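Local coordinates for beta-phenylalanine aminotransferase (PDB 4AO9), which catalyses the pyridoxal-phosphate-dependent removal of the amino group from beta-phenylalanine and its transfer to a keto acid acceptor, at residues P42-Q47 / W82-H87; G254-F259 / R279-T284; L377-F382 / R399-L404; F406-E411 / V436-S441. All coordinates share one frame; numbering follows the deposited sequence.

Interactions 3 and 4 are neighbours: both use helix 398-410, their centres lie about 11 Å apart, and L404 CD1 packs on I439 CD1 at 3.7 Å. Interaction 1 lies on the same side of the chain's centre as interaction 4, with nearest atoms about 6 Å apart but no touch. Interaction 2 stands apart in the seven-stranded sheet beside the cofactor, its centre about 45 Å from that of interaction 1 and about 32 Å from that of interaction 3. Its T284 side chain comes about 6 Å from pyridoxal phosphate, whereas N379 of interaction 3 stays about 11 Å away. Interaction 1 joins a helix start to a beta turn and interaction 4 two helices; neither includes a residue of the cofactor pocket.

Interaction 1: P42-Q47 / W82-H87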
loop_
_atom_site.group_PDB
_atom_site.type_symbol
_atom_site.label_atom_id
_atom_site.label_comp_id
_atom_site.label_asym_id
_atom_site.label_seq_id
_atom_site.Cartn_x
_atom_site.Cartn_y
_atom_site.Cartn_z
ATOM N N PRO A 42 3.993 -30.438 -13.307
ATOM C CA PRO A 42 5.452 -30.277 -13.285
ATOM C C PRO A 42 5.965 -28.873 -13.610
ATOM O O PRO A 42 7.000 -28.455 -13.069
ATOM C CB PRO A 42 5.936 -31.276 -14.349
ATOM C CG PRO A 42 4.752 -31.543 -15.206
ATOM C CD PRO A 42 3.569 -31.440 -14.310
ATOM N N ALA A 43 5.268 -28.155 -14.484
ATOM C CA ALA A 43 5.674 -26.797 -14.818
ATOM C C ALA A 43 5.513 -25.886 -13.594
ATOM O O ALA A 43 6.399 -25.070 -13.311
ATOM C CB ALA A 43 4.898 -26.268 -16.008
ATOM N N SER A 44 4.418 -26.039 -12.853
ATOM C CA SER A 44 4.272 -25.263 -11.615
ATOM C C SER A 44 5.333 -25.634 -10.589
ATOM O O SER A 44 5.831 -24.771 -9.862
ATOM C CB SER A 44 2.870 -25.376 -11.018
ATOM O OG SER A 44 1.974 -24.504 -11.691
ATOM N N GLN A 45 5.710 -26.912 -10.538
ATOM C CA GLN A 45 6.745 -27.301 -9.587
ATOM C C GLN A 45 8.097 -26.688 -9.957
ATOM O O GLN A 45 8.795 -26.173 -9.084
ATOM C CB GLN A 45 6.857 -28.826 -9.438
ATOM C CG GLN A 45 7.774 -29.208 -8.273
ATOM C CD GLN A 45 7.768 -30.687 -7.959
ATOM O OE1 GLN A 45 7.652 -31.521 -8.847
ATOM N NE2 GLN A 45 7.890 -31.015 -6.680
ATOM N N ARG A 46 8.459 -26.758 -11.241
ATOM C CA ARG A 46 9.687 -26.138 -11.753
ATOM C C ARG A 46 9.727 -24.648 -11.423
ATOM O O ARG A 46 10.745 -24.125 -10.963
ATOM C CB ARG A 46 9.771 -26.332 -13.275
ATOM C CG ARG A 46 11.030 -25.802 -13.956
ATOM C CD ARG A 46 11.029 -26.120 -15.464
ATOM N NE ARG A 46 10.417 -27.422 -15.747
ATOM C CZ ARG A 46 9.342 -27.616 -16.514
ATOM N NH1 ARG A 46 8.740 -26.597 -17.118
ATOM N NH2 ARG A 46 8.869 -28.843 -16.682
ATOM N N GLN A 47 8.608 -23.974 -11.664
ATOM C CA GLN A 47 8.530 -22.536 -11.436
ATOM C C GLN A 47 8.697 -22.201 -9.952
ATOM O O GLN A 47 9.415 -21.246 -9.604
ATOM C CB GLN A 47 7.223 -21.997 -12.008
ATOM C CG GLN A 47 6.976 -20.523 -11.795
ATOM C CD GLN A 47 8.113 -19.630 -12.254
ATOM O OE1 GLN A 47 8.842 -19.946 -13.204
ATOM N NE2 GLN A 47 8.274 -18.502 -11.571
ATOM N N TRP A 82 -6.049 -20.359 -16.094
ATOM C CA TRP A 82 -5.211 -21.463 -16.564
ATOM C C TRP A 82 -3.915 -21.469 -15.775
ATOM O O TRP A 82 -3.280 -20.426 -15.605
ATOM C CB TRP A 82 -4.857 -21.307 -18.040
ATOM C CG TRP A 82 -5.975 -21.522 -19.010
ATOM C CD1 TRP A 82 -6.208 -22.647 -19.759
ATOM C CD2 TRP A 82 -6.992 -20.579 -19.376
ATOM N NE1 TRP A 82 -7.315 -22.465 -20.553
ATOM C CE2 TRP A 82 -7.819 -21.208 -20.336
ATOM C CE3 TRP A 82 -7.301 -19.270 -18.970
ATOM C CZ2 TRP A 82 -8.927 -20.567 -20.908
ATOM C CZ3 TRP A 82 -8.399 -18.631 -19.538
ATOM C CH2 TRP A 82 -9.200 -19.283 -20.502
ATOM N N ASP A 83 -3.515 -22.642 -15.304
ATOM C CA ASP A 83 -2.207 -22.771 -14.660
ATOM C C ASP A 83 -1.056 -22.985 -15.660
ATOM O O ASP A 83 -1.273 -23.077 -16.877
ATOM C CB ASP A 83 -2.236 -23.833 -13.539
ATOM C CG ASP A 83 -2.451 -25.249 -14.052
ATOM O OD1 ASP A 83 -2.141 -25.527 -15.237
ATOM O OD2 ASP A 83 -2.894 -26.103 -13.259
ATOM N N ALA A 84 0.162 -23.065 -15.132
ATOM C CA ALA A 84 1.361 -23.196 -15.958
ATOM C C ALA A 84 1.405 -24.505 -16.750
ATOM O O ALA A 84 2.099 -24.597 -17.762
ATOM C CB ALA A 84 2.603 -23.045 -15.099
ATOM N N ASP A 85 0.651 -25.500 -16.298
ATOM C CA ASP A 85 0.563 -26.780 -17.003
ATOM C C ASP A 85 -0.651 -26.885 -17.929
ATOM O O ASP A 85 -0.906 -27.934 -18.523
ATOM C CB ASP A 85 0.606 -27.925 -15.994
ATOM C CG ASP A 85 1.969 -28.058 -15.360
ATOM O OD1 ASP A 85 2.825 -28.764 -15.947
ATOM O OD2 ASP A 85 2.196 -27.428 -14.307
ATOM N N GLY A 86 -1.378 -25.780 -18.068
ATOM C CA GLY A 86 -2.458 -25.681 -19.037
ATOM C C GLY A 86 -3.830 -26.119 -18.584
ATOM O O GLY A 86 -4.761 -26.139 -19.391
ATOM N N HIS A 87 -3.977 -26.466 -17.305
ATOM C CA HIS A 87 -5.295 -26.798 -16.767
ATOM C C HIS A 87 -6.163 -25.557 -16.731
ATOM O O HIS A 87 -5.712 -24.487 -16.295
ATOM C CB HIS A 87 -5.197 -27.353 -15.348
ATOM C CG HIS A 87 -4.330 -28.562 -15.225
ATOM N ND1 HIS A 87 -3.167 -28.565 -14.491
ATOM C CD2 HIS A 87 -4.459 -29.812 -15.731
ATOM C CE1 HIS A 87 -2.609 -29.760 -14.552
ATOM N NE2 HIS A 87 -3.374 -30.536 -15.300
HETATM O O HOH W 1 0.330 -25.988 -13.117
#
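A43 and S44, in the first turn of helix 42-51, face A84 and D85 at the heart of a type I beta turn from D83 to G86, with A43 CA 5.6 Å from D85 CA. The carboxylate of D85 meets the start of the helix, where backbone N-H groups have no carbonyl of an earlier turn to bond. Each oxygen takes one: A43 N reaches OD1 at 2.9 Å on its syn lone pair, nearly straight at 162°, and S44 N reaches OD2 at 3.0 Å, also on the syn side. Two bonds fix the rotation of the carboxylate, and the helix start probably stabilises its negative charge. With CG beside its own backbone N (chi1 -70°), D85 points across to the helix. P42 suits the first position because it has no N-H to leave unused; its CD lies 3.2 Å from D85 OD1. Water 1 accepts from S44 OG at 2.6 Å and donates to D85 OD2, joining the two side chains, while S44 OG is also bonded to T72 N. Small A43 and A84 let the backbones approach, their CB atoms 4.1 Å apart. D83 shapes the turn from within: its OD1 accepts from H87 N, and its OD2, which lies in the imidazole plane, accepts from H87 ND1 through the syn lone pair; Y89 OH also bonds OD2. G86 has a positive phi, well suited to glycine. The turn links strand 80-83 to strand 88-91, and strand 72-77, through T72, touches both the turn and helix 42-51.

Interaction 2: G254-F259 / R279-T284; sequences GALLVF and RSDLTT
The beta-alpha-beta unit formed by strand 256-260, helix 272-276 and strand 282-286 brings L257 and F259 beside D281, L282 and T284 as parallel neighbours. Ahead of the regular ladder, a side chain stands in for backbone: D281 OD2 accepts the L257 N-H at 2.8 Å, almost straight at 169°, on the anti side of the carboxylate. In return L257 O receives weak bonds from D281 N and L282 N. The buried charge of D281 has arginine partners, R247 at OD2 and R301 at OD1. These strands lie within the seven-stranded, mostly parallel sheet of the large domain of fold type I aminotransferases, and the ladder continues with F259 N to L282 O at 3.1 Å and T284 N to F259 O at 3.0 Å. L282 O also accepts from S280 OG at 2.8 Å, the two donors arriving from opposite faces of its plane. A chi1 of 57°, with OG between the backbone N and carbonyl carbon of S280, turns the hydroxyl back to that oxygen. S280 CB lies 3.5 Å from CD2 of the F259 ring. L257 CD2 sits over one face of that ring, toward its rim. V258 and L282 share a sheet face, branched and apolar, V258 CG2 being 3.9 Å from L282 CB. At the end toward pyridoxal phosphate, T284 OG1 bonds N156 OD1, a side chain of the cofactor pocket.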
loop_
_atom_site.group_PDB
_atom_site.type_symbol
_atom_site.label_atom_id
_atom_site.label_comp_id
_atom_site.label_asym_id
_atom_site.label_seq_id
_atom_site.Cartn_x
_atom_site.Cartn_y
_atom_site.Cartn_z
ATOM N N GLY A 254 -17.741 7.543 24.307
ATOM C CA GLY A 254 -17.045 8.574 23.531
ATOM C C GLY A 254 -16.013 8.074 22.532
ATOM O O GLY A 254 -15.150 8.841 22.117
ATOM N N ALA A 255 -16.105 6.792 22.177
ATOM C CA ALA A 255 -15.216 6.170 21.205
ATOM C C ALA A 255 -15.827 6.272 19.820
ATOM O O ALA A 255 -17.050 6.402 19.658
ATOM C CB ALA A 255 -15.005 4.701 21.556
ATOM N N LEU A 256 -14.967 6.191 18.812
ATOM C CA LEU A 256 -15.452 6.073 17.438
ATOM C C LEU A 256 -15.671 4.614 17.077
ATOM O O LEU A 256 -14.882 3.750 17.455
ATOM C CB LEU A 256 -14.457 6.716 16.463
ATOM C CG LEU A 256 -14.132 8.207 16.613
ATOM C CD1 LEU A 256 -13.227 8.628 15.466
ATOM C CD2 LEU A 256 -15.390 9.059 16.591
ATOM N N LEU A 257 -16.739 4.335 16.346
ATOM C CA LEU A 257 -16.915 3.005 15.772
ATOM C C LEU A 257 -16.404 3.054 14.348
ATOM O O LEU A 257 -16.772 3.951 13.583
ATOM C CB LEU A 257 -18.391 2.589 15.763
ATOM C CG LEU A 257 -18.781 1.265 15.102
ATOM C CD1 LEU A 257 -18.210 0.072 15.877
ATOM C CD2 LEU A 257 -20.306 1.178 15.012
ATOM N N VAL A 258 -15.537 2.107 14.003
ATOM C CA VAL A 258 -15.024 1.991 12.636
ATOM C C VAL A 258 -15.426 0.635 12.080
ATOM O O VAL A 258 -15.074 -0.414 12.645
ATOM C CB VAL A 258 -13.487 2.167 12.579
ATOM C CG1 VAL A 258 -12.976 1.957 11.150
ATOM C CG2 VAL A 258 -13.074 3.536 13.120
ATOM N N PHE A 259 -16.206 0.659 10.999
ATOM C CA PHE A 259 -16.487 -0.567 10.270
ATOM C C PHE A 259 -15.466 -0.772 9.158
ATOM O O PHE A 259 -15.319 0.072 8.252
ATOM C CB PHE A 259 -17.888 -0.559 9.655
ATOM C CG PHE A 259 -19.017 -0.898 10.610
ATOM C CD1 PHE A 259 -18.889 -1.865 11.608
ATOM C CD2 PHE A 259 -20.248 -0.276 10.441
ATOM C CE1 PHE A 259 -19.967 -2.183 12.445
ATOM C CE2 PHE A 259 -21.328 -0.577 11.284
ATOM C CZ PHE A 259 -21.187 -1.520 12.280
ATOM N N ARG A 279 -24.718 2.888 11.624
ATOM C CA ARG A 279 -23.827 3.931 11.121
ATOM C C ARG A 279 -22.534 3.964 11.922
ATOM O O ARG A 279 -22.559 4.244 13.117
ATOM C CB ARG A 279 -24.508 5.304 11.194
ATOM C CG ARG A 279 -23.596 6.484 10.838
ATOM C CD ARG A 279 -23.646 6.808 9.356
ATOM N NE ARG A 279 -24.674 7.797 9.018
ATOM C CZ ARG A 279 -24.437 9.013 8.518
ATOM N NH1 ARG A 279 -23.201 9.428 8.274
ATOM N NH2 ARG A 279 -25.453 9.823 8.250
ATOM N N SER A 280 -21.410 3.682 11.268
ATOM C CA SER A 280 -20.100 3.884 11.899
ATOM C C SER A 280 -19.586 5.307 11.677
ATOM O O SER A 280 -19.973 5.986 10.730
ATOM C CB SER A 280 -19.095 2.862 11.368
ATOM O OG SER A 280 -18.991 2.950 9.952
ATOM N N ASP A 281 -18.703 5.750 12.573
ATOM C CA ASP A 281 -18.069 7.060 12.458
ATOM C C ASP A 281 -17.073 7.144 11.309
ATOM O O ASP A 281 -16.945 8.198 10.676
ATOM C CB ASP A 281 -17.387 7.422 13.770
ATOM C CG ASP A 281 -18.364 7.472 14.912
ATOM O OD1 ASP A 281 -19.034 8.519 15.056
ATOM O OD2 ASP A 281 -18.483 6.465 15.634
ATOM N N LEU A 282 -16.384 6.033 11.045
ATOM C CA LEU A 282 -15.525 5.878 9.866
ATOM C C LEU A 282 -15.800 4.522 9.246
ATOM O O LEU A 282 -16.286 3.601 9.929
ATOM C CB LEU A 282 -14.030 5.979 10.215
ATOM C CG LEU A 282 -13.543 7.296 10.828
ATOM C CD1 LEU A 282 -12.111 7.127 11.325
ATOM C CD2 LEU A 282 -13.617 8.446 9.832
ATOM N N THR A 283 -15.461 4.405 7.963
ATOM C CA THR A 283 -15.572 3.172 7.213
ATOM C C THR A 283 -14.312 3.041 6.373
ATOM O O THR A 283 -13.854 4.021 5.777
ATOM C CB THR A 283 -16.785 3.227 6.279
ATOM O OG1 THR A 283 -17.973 3.346 7.078
ATOM C CG2 THR A 283 -16.881 1.961 5.417
ATOM N N THR A 284 -13.776 1.826 6.309
ATOM C CA THR A 284 -12.669 1.556 5.395
ATOM C C THR A 284 -13.137 0.665 4.246
ATOM O O THR A 284 -14.051 -0.161 4.400
ATOM C CB THR A 284 -11.467 0.954 6.118
ATOM O OG1 THR A 284 -11.870 -0.247 6.792
ATOM C CG2 THR A 284 -10.908 1.962 7.141
#

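Interaction 3: L377-F382 / R399-L404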
loop_
_atom_site.group_PDB
_atom_site.type_symbol
_atom_site.label_atom_id
_atom_site.label_comp_id
_atom_site.label_asym_id
_atom_site.label_seq_id
_atom_site.Cartn_x
_atom_site.Cartn_y
_atom_site.Cartn_z
ATOM N N LEU A 377 -20.354 -14.155 -0.889
ATOM C CA LEU A 377 -19.181 -14.636 -0.152
ATOM C C LEU A 377 -19.573 -15.739 0.818
ATOM O O LEU A 377 -20.484 -15.569 1.627
ATOM C CB LEU A 377 -18.533 -13.497 0.631
ATOM C CG LEU A 377 -18.162 -12.231 -0.154
ATOM C CD1 LEU A 377 -17.587 -11.185 0.806
ATOM C CD2 LEU A 377 -17.194 -12.566 -1.275
ATOM N N MET A 378 -18.893 -16.879 0.738
ATOM C CA MET A 378 -19.159 -17.967 1.685
ATOM C C MET A 378 -17.896 -18.772 1.955
ATOM O O MET A 378 -16.898 -18.616 1.257
ATOM C CB MET A 378 -20.298 -18.872 1.181
ATOM C CG MET A 378 -19.998 -19.528 -0.146
ATOM S SD MET A 378 -21.457 -20.136 -1.017
ATOM C CE MET A 378 -22.052 -18.617 -1.753
ATOM N N ASN A 379 -17.936 -19.639 2.958
ATOM C CA ASN A 379 -16.763 -20.420 3.338
ATOM C C ASN A 379 -17.175 -21.802 3.823
ATOM O O ASN A 379 -18.067 -21.916 4.671
ATOM C CB ASN A 379 -15.988 -19.679 4.445
ATOM C CG ASN A 379 -14.479 -19.943 4.426
ATOM O OD1 ASN A 379 -13.686 -19.004 4.288
ATOM N ND2 ASN A 379 -14.071 -21.203 4.586
ATOM N N ALA A 380 -16.519 -22.833 3.286
ATOM C CA ALA A 380 -16.719 -24.216 3.725
ATOM C C ALA A 380 -16.102 -24.406 5.108
ATOM O O ALA A 380 -14.997 -23.920 5.374
ATOM C CB ALA A 380 -16.084 -25.175 2.733
ATOM N N HIS A 381 -16.816 -25.100 5.993
ATOM C CA HIS A 381 -16.282 -25.472 7.304
ATOM C C HIS A 381 -16.692 -26.895 7.625
ATOM O O HIS A 381 -17.846 -27.265 7.428
ATOM C CB HIS A 381 -16.800 -24.550 8.414
ATOM C CG HIS A 381 -16.423 -23.110 8.236
ATOM N ND1 HIS A 381 -15.124 -22.662 8.339
ATOM C CD2 HIS A 381 -17.181 -22.020 7.974
ATOM C CE1 HIS A 381 -15.097 -21.356 8.135
ATOM N NE2 HIS A 381 -16.330 -20.941 7.915
ATOM N N PHE A 382 -15.744 -27.680 8.124
ATOM C CA PHE A 382 -16.034 -29.049 8.559
ATOM C C PHE A 382 -16.374 -29.094 10.045
ATOM O O PHE A 382 -15.623 -29.615 10.868
ATOM C CB PHE A 382 -14.892 -29.987 8.181
ATOM C CG PHE A 382 -14.727 -30.133 6.701
ATOM C CD1 PHE A 382 -15.533 -31.017 5.983
ATOM C CD2 PHE A 382 -13.805 -29.349 6.015
ATOM C CE1 PHE A 382 -15.401 -31.141 4.608
ATOM C CE2 PHE A 382 -13.663 -29.463 4.644
ATOM C CZ PHE A 382 -14.460 -30.355 3.934
ATOM N N ARG A 399 -6.849 -31.049 7.407
ATOM C CA ARG A 399 -6.568 -31.970 6.312
ATOM C C ARG A 399 -7.790 -32.110 5.412
ATOM O O ARG A 399 -7.658 -32.385 4.222
ATOM C CB ARG A 399 -6.129 -33.349 6.834
ATOM C CG ARG A 399 -4.831 -33.337 7.641
ATOM C CD ARG A 399 -4.600 -34.684 8.347
ATOM N NE ARG A 399 -5.690 -35.011 9.267
ATOM C CZ ARG A 399 -5.949 -36.227 9.745
ATOM N NH1 ARG A 399 -5.203 -37.269 9.399
ATOM N NH2 ARG A 399 -6.975 -36.401 10.568
ATOM N N LEU A 400 -8.975 -31.921 5.991
ATOM C CA LEU A 400 -10.221 -31.998 5.241
ATOM C C LEU A 400 -10.375 -30.829 4.272
ATOM O O LEU A 400 -10.840 -31.013 3.152
ATOM C CB LEU A 400 -11.431 -32.097 6.186
ATOM C CG LEU A 400 -11.469 -33.322 7.102
ATOM C CD1 LEU A 400 -12.677 -33.260 8.013
ATOM C CD2 LEU A 400 -11.471 -34.619 6.297
ATOM N N ARG A 401 -9.986 -29.630 4.709
ATOM C CA ARG A 401 -9.944 -28.469 3.815
ATOM C C ARG A 401 -8.997 -28.713 2.637
ATOM O O ARG A 401 -9.299 -28.336 1.502
ATOM C CB ARG A 401 -9.517 -27.207 4.574
ATOM C CG ARG A 401 -10.499 -26.756 5.657
ATOM C CD ARG A 401 -10.255 -25.290 6.010
ATOM N NE ARG A 401 -11.486 -24.568 6.355
ATOM C CZ ARG A 401 -11.504 -23.309 6.792
ATOM N NH1 ARG A 401 -10.371 -22.626 6.936
ATOM N NH2 ARG A 401 -12.651 -22.723 7.080
ATOM N N GLN A 402 -7.859 -29.356 2.911
ATOM C CA GLN A 402 -6.903 -29.670 1.841
ATOM C C GLN A 402 -7.502 -30.673 0.858
ATOM O O GLN A 402 -7.415 -30.491 -0.360
ATOM C CB GLN A 402 -5.584 -30.196 2.403
ATOM C CG GLN A 402 -4.821 -29.213 3.263
ATOM C CD GLN A 402 -3.487 -29.771 3.690
ATOM O OE1 GLN A 402 -2.564 -29.907 2.876
ATOM N NE2 GLN A 402 -3.370 -30.100 4.967
ATOM N N LEU A 403 -8.121 -31.730 1.381
ATOM C CA LEU A 403 -8.755 -32.725 0.518
ATOM C C LEU A 403 -9.814 -32.091 -0.386
ATOM O O LEU A 403 -9.874 -32.395 -1.575
ATOM C CB LEU A 403 -9.331 -33.897 1.339
ATOM C CG LEU A 403 -8.291 -34.809 2.020
ATOM C CD1 LEU A 403 -8.941 -35.813 2.975
ATOM C CD2 LEU A 403 -7.429 -35.557 1.011
ATOM N N LEU A 404 -10.621 -31.189 0.177
ATOM C CA LEU A 404 -11.608 -30.432 -0.609
ATOM C C LEU A 404 -10.958 -29.615 -1.723
ATOM O O LEU A 404 -11.394 -29.667 -2.877
ATOM C CB LEU A 404 -12.432 -29.502 0.296
ATOM C CG LEU A 404 -13.462 -28.622 -0.434
ATOM C CD1 LEU A 404 -14.514 -29.448 -1.187
ATOM C CD2 LEU A 404 -14.138 -27.709 0.572
#
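F382 lays one face of its ring against L400, whose CB stands 3.8 Å from the ring centroid and 17° off its normal, a CH-pi contact. The same ring reaches along the helix backbone, with CE2 3.5 Å from L400 O, and turns its edge to L404 CB. A flat aromatic suits this place because it can lie against a helix turn without pushing it away. Deeper along the strand, A380 CB meets L404 CD2 at 3.9 Å, a small side chain leaving room for the leucine branch. R401 reaches past F382 with a long aliphatic chain, bent at chi3, and its NH2 donates to A380 O at 3.1 Å, lying in the carbonyl plane. N379 ND2 donates to the same oxygen at 3.0 Å, so this carbonyl oxygen accepts from two side chains; ND2 and NH2, themselves both donors, are 3.2 Å apart. H381 runs alongside R401, its ring tilted 30° from the guanidinium, with ND1 2.8 Å from NH2. The second shell steadies these groups: H381 NE2 is bonded to G234 O, and N379 ND2 also to R418 O. Strand 377-381 is the middle of a three-stranded antiparallel sheet, flanked by strands 370-374 and 420-422, and the 399-404 part of helix 398-410 runs at 119° to it. Helix 429-445 closes in through F442, which touches both F382 and L404, while R399, Q402 and L403 of helix 398-410 pack on L30 of helix 23-40.

Interaction 4: F406-E411 / V436-S441; sequences FHLLNE and VAAIGS
Where H407, L408 and E411, near the C-terminal end of helix 398-410, meet A438 and S441 of helix 429-445, the axes of 406-410 and 436-441 pass 10.0 Å apart, their N-to-C directions 123° apart. This is helix-helix packing in which the closest CA atoms are those of E411 and A438, 6.4 Å apart. Alanine suits that spot: the lone methyl of A438 fits where L408 CD2 at 3.7 Å and E411 CB at 3.9 Å both close on it. L408 CD2 also approaches I439 CD1, and I439 continues the apolar layer toward L358 and L361 of helix 341-365. Beside this apolar seam runs a polar one. H407 extends toward the other helix with CG trans to its backbone N (chi1 173°) and presents the NE2 edge of its ring to two oxygens. NE2 donates to A438 O at 2.9 Å, bent to 132°, and hydrogen-bonds S441 OG at 3.0 Å, where either may be the donor. Imidazole suits the role because it is long enough to span the gap and carries a nitrogen at its far edge; its ring also meets that of F442. The S441 hydroxyl has a further partner in water 2. E411, its chain curled at chi2, takes up the other side of that water, which donates to E411 OE1 at 2.9 Å and lies 3.1 Å from S441 OG.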
loop_
_atom_site.group_PDB
_atom_site.type_symbol
_atom_site.label_atom_id
_atom_site.label_comp_id
_atom_site.label_asym_id
_atom_site.label_seq_id
_atom_site.Cartn_x
_atom_site.Cartn_y
_atom_site.Cartn_z
ATOM N N PHE A 406 -8.001 -29.972 -3.225
ATOM C CA PHE A 406 -7.452 -30.812 -4.294
ATOM C C PHE A 406 -8.539 -31.487 -5.123
ATOM O O PHE A 406 -8.416 -31.591 -6.346
ATOM C CB PHE A 406 -6.464 -31.844 -3.736
ATOM C CG PHE A 406 -5.196 -31.237 -3.202
ATOM C CD1 PHE A 406 -4.305 -30.590 -4.061
ATOM C CD2 PHE A 406 -4.884 -31.310 -1.846
ATOM C CE1 PHE A 406 -3.141 -30.017 -3.572
ATOM C CE2 PHE A 406 -3.720 -30.735 -1.348
ATOM C CZ PHE A 406 -2.844 -30.090 -2.218
ATOM N N HIS A 407 -9.615 -31.905 -4.457
ATOM C CA HIS A 407 -10.773 -32.436 -5.155
ATOM C C HIS A 407 -11.337 -31.415 -6.141
ATOM O O HIS A 407 -11.632 -31.756 -7.283
ATOM C CB HIS A 407 -11.868 -32.883 -4.174
ATOM C CG HIS A 407 -13.141 -33.281 -4.850
ATOM N ND1 HIS A 407 -13.298 -34.499 -5.478
ATOM C CD2 HIS A 407 -14.301 -32.607 -5.037
ATOM C CE1 HIS A 407 -14.505 -34.562 -6.009
ATOM N NE2 HIS A 407 -15.136 -33.430 -5.752
ATOM N N LEU A 408 -11.481 -30.166 -5.698
ATOM C CA LEU A 408 -12.030 -29.133 -6.566
ATOM C C LEU A 408 -11.128 -28.903 -7.773
ATOM O O LEU A 408 -11.618 -28.772 -8.893
ATOM C CB LEU A 408 -12.311 -27.837 -5.783
ATOM C CG LEU A 408 -13.508 -27.926 -4.827
ATOM C CD1 LEU A 408 -13.527 -26.695 -3.926
ATOM C CD2 LEU A 408 -14.828 -28.074 -5.581
ATOM N N LEU A 409 -9.812 -28.908 -7.562
ATOM C CA LEU A 409 -8.888 -28.828 -8.703
ATOM C C LEU A 409 -9.153 -29.948 -9.706
ATOM O O LEU A 409 -9.176 -29.697 -10.907
ATOM C CB LEU A 409 -7.419 -28.857 -8.267
ATOM C CG LEU A 409 -6.869 -27.663 -7.481
ATOM C CD1 LEU A 409 -5.403 -27.902 -7.149
ATOM C CD2 LEU A 409 -7.023 -26.350 -8.247
ATOM N N ASN A 410 -9.357 -31.171 -9.208
ATOM C CA ASN A 410 -9.675 -32.317 -10.082
ATOM C C ASN A 410 -10.966 -32.117 -10.880
ATOM O O ASN A 410 -11.114 -32.651 -11.989
ATOM C CB ASN A 410 -9.811 -33.611 -9.271
ATOM C CG ASN A 410 -8.520 -34.041 -8.593
ATOM O OD1 ASN A 410 -8.564 -34.751 -7.578
ATOM N ND2 ASN A 410 -7.385 -33.645 -9.135
ATOM N N GLU A 411 -11.899 -31.369 -10.293
ATOM C CA GLU A 411 -13.185 -31.053 -10.910
ATOM C C GLU A 411 -13.173 -29.718 -11.668
ATOM O O GLU A 411 -14.226 -29.133 -11.913
ATOM C CB GLU A 411 -14.294 -31.059 -9.847
ATOM C CG GLU A 411 -14.478 -32.412 -9.149
ATOM C CD GLU A 411 -14.642 -33.571 -10.127
ATOM O OE1 GLU A 411 -15.517 -33.494 -11.018
ATOM O OE2 GLU A 411 -13.881 -34.557 -10.007
ATOM N N VAL A 436 -21.653 -26.924 -7.131
ATOM C CA VAL A 436 -22.565 -27.736 -6.312
ATOM C C VAL A 436 -22.353 -29.226 -6.595
ATOM O O VAL A 436 -22.252 -30.029 -5.671
ATOM C CB VAL A 436 -24.040 -27.344 -6.540
ATOM C CG1 VAL A 436 -24.974 -28.249 -5.741
ATOM C CG2 VAL A 436 -24.262 -25.898 -6.142
ATOM N N ALA A 437 -22.241 -29.575 -7.877
ATOM C CA ALA A 437 -21.985 -30.958 -8.270
ATOM C C ALA A 437 -20.652 -31.472 -7.719
ATOM O O ALA A 437 -20.546 -32.639 -7.337
ATOM C CB ALA A 437 -22.049 -31.108 -9.786
ATOM N N ALA A 438 -19.645 -30.593 -7.649
ATOM C CA ALA A 438 -18.326 -30.969 -7.139
ATOM C C ALA A 438 -18.315 -31.203 -5.627
ATOM O O ALA A 438 -17.588 -32.064 -5.128
ATOM C CB ALA A 438 -17.276 -29.944 -7.550
ATOM N N ILE A 439 -19.136 -30.450 -4.898
ATOM C CA ILE A 439 -19.314 -30.706 -3.474
ATOM C C ILE A 439 -20.051 -32.032 -3.286
ATOM O O ILE A 439 -19.717 -32.810 -2.395
ATOM C CB ILE A 439 -20.038 -29.523 -2.759
ATOM C CG1 ILE A 439 -19.229 -28.221 -2.921
ATOM C CG2 ILE A 439 -20.307 -29.833 -1.269
ATOM C CD1 ILE A 439 -17.778 -28.284 -2.406
ATOM N N GLY A 440 -21.033 -32.285 -4.153
ATOM C CA GLY A 440 -21.755 -33.563 -4.161
ATOM C C GLY A 440 -20.816 -34.735 -4.381
ATOM O O GLY A 440 -20.869 -35.728 -3.648
ATOM N N SER A 441 -19.942 -34.617 -5.379
ATOM C CA SER A 441 -18.977 -35.682 -5.653
ATOM C C SER A 441 -17.916 -35.791 -4.558
ATOM O O SER A 441 -17.425 -36.885 -4.277
ATOM C CB SER A 441 -18.339 -35.531 -7.041
ATOM O OG SER A 441 -17.573 -34.345 -7.140
HETATM O O HOH W 2 -18.114 -32.928 -9.858
#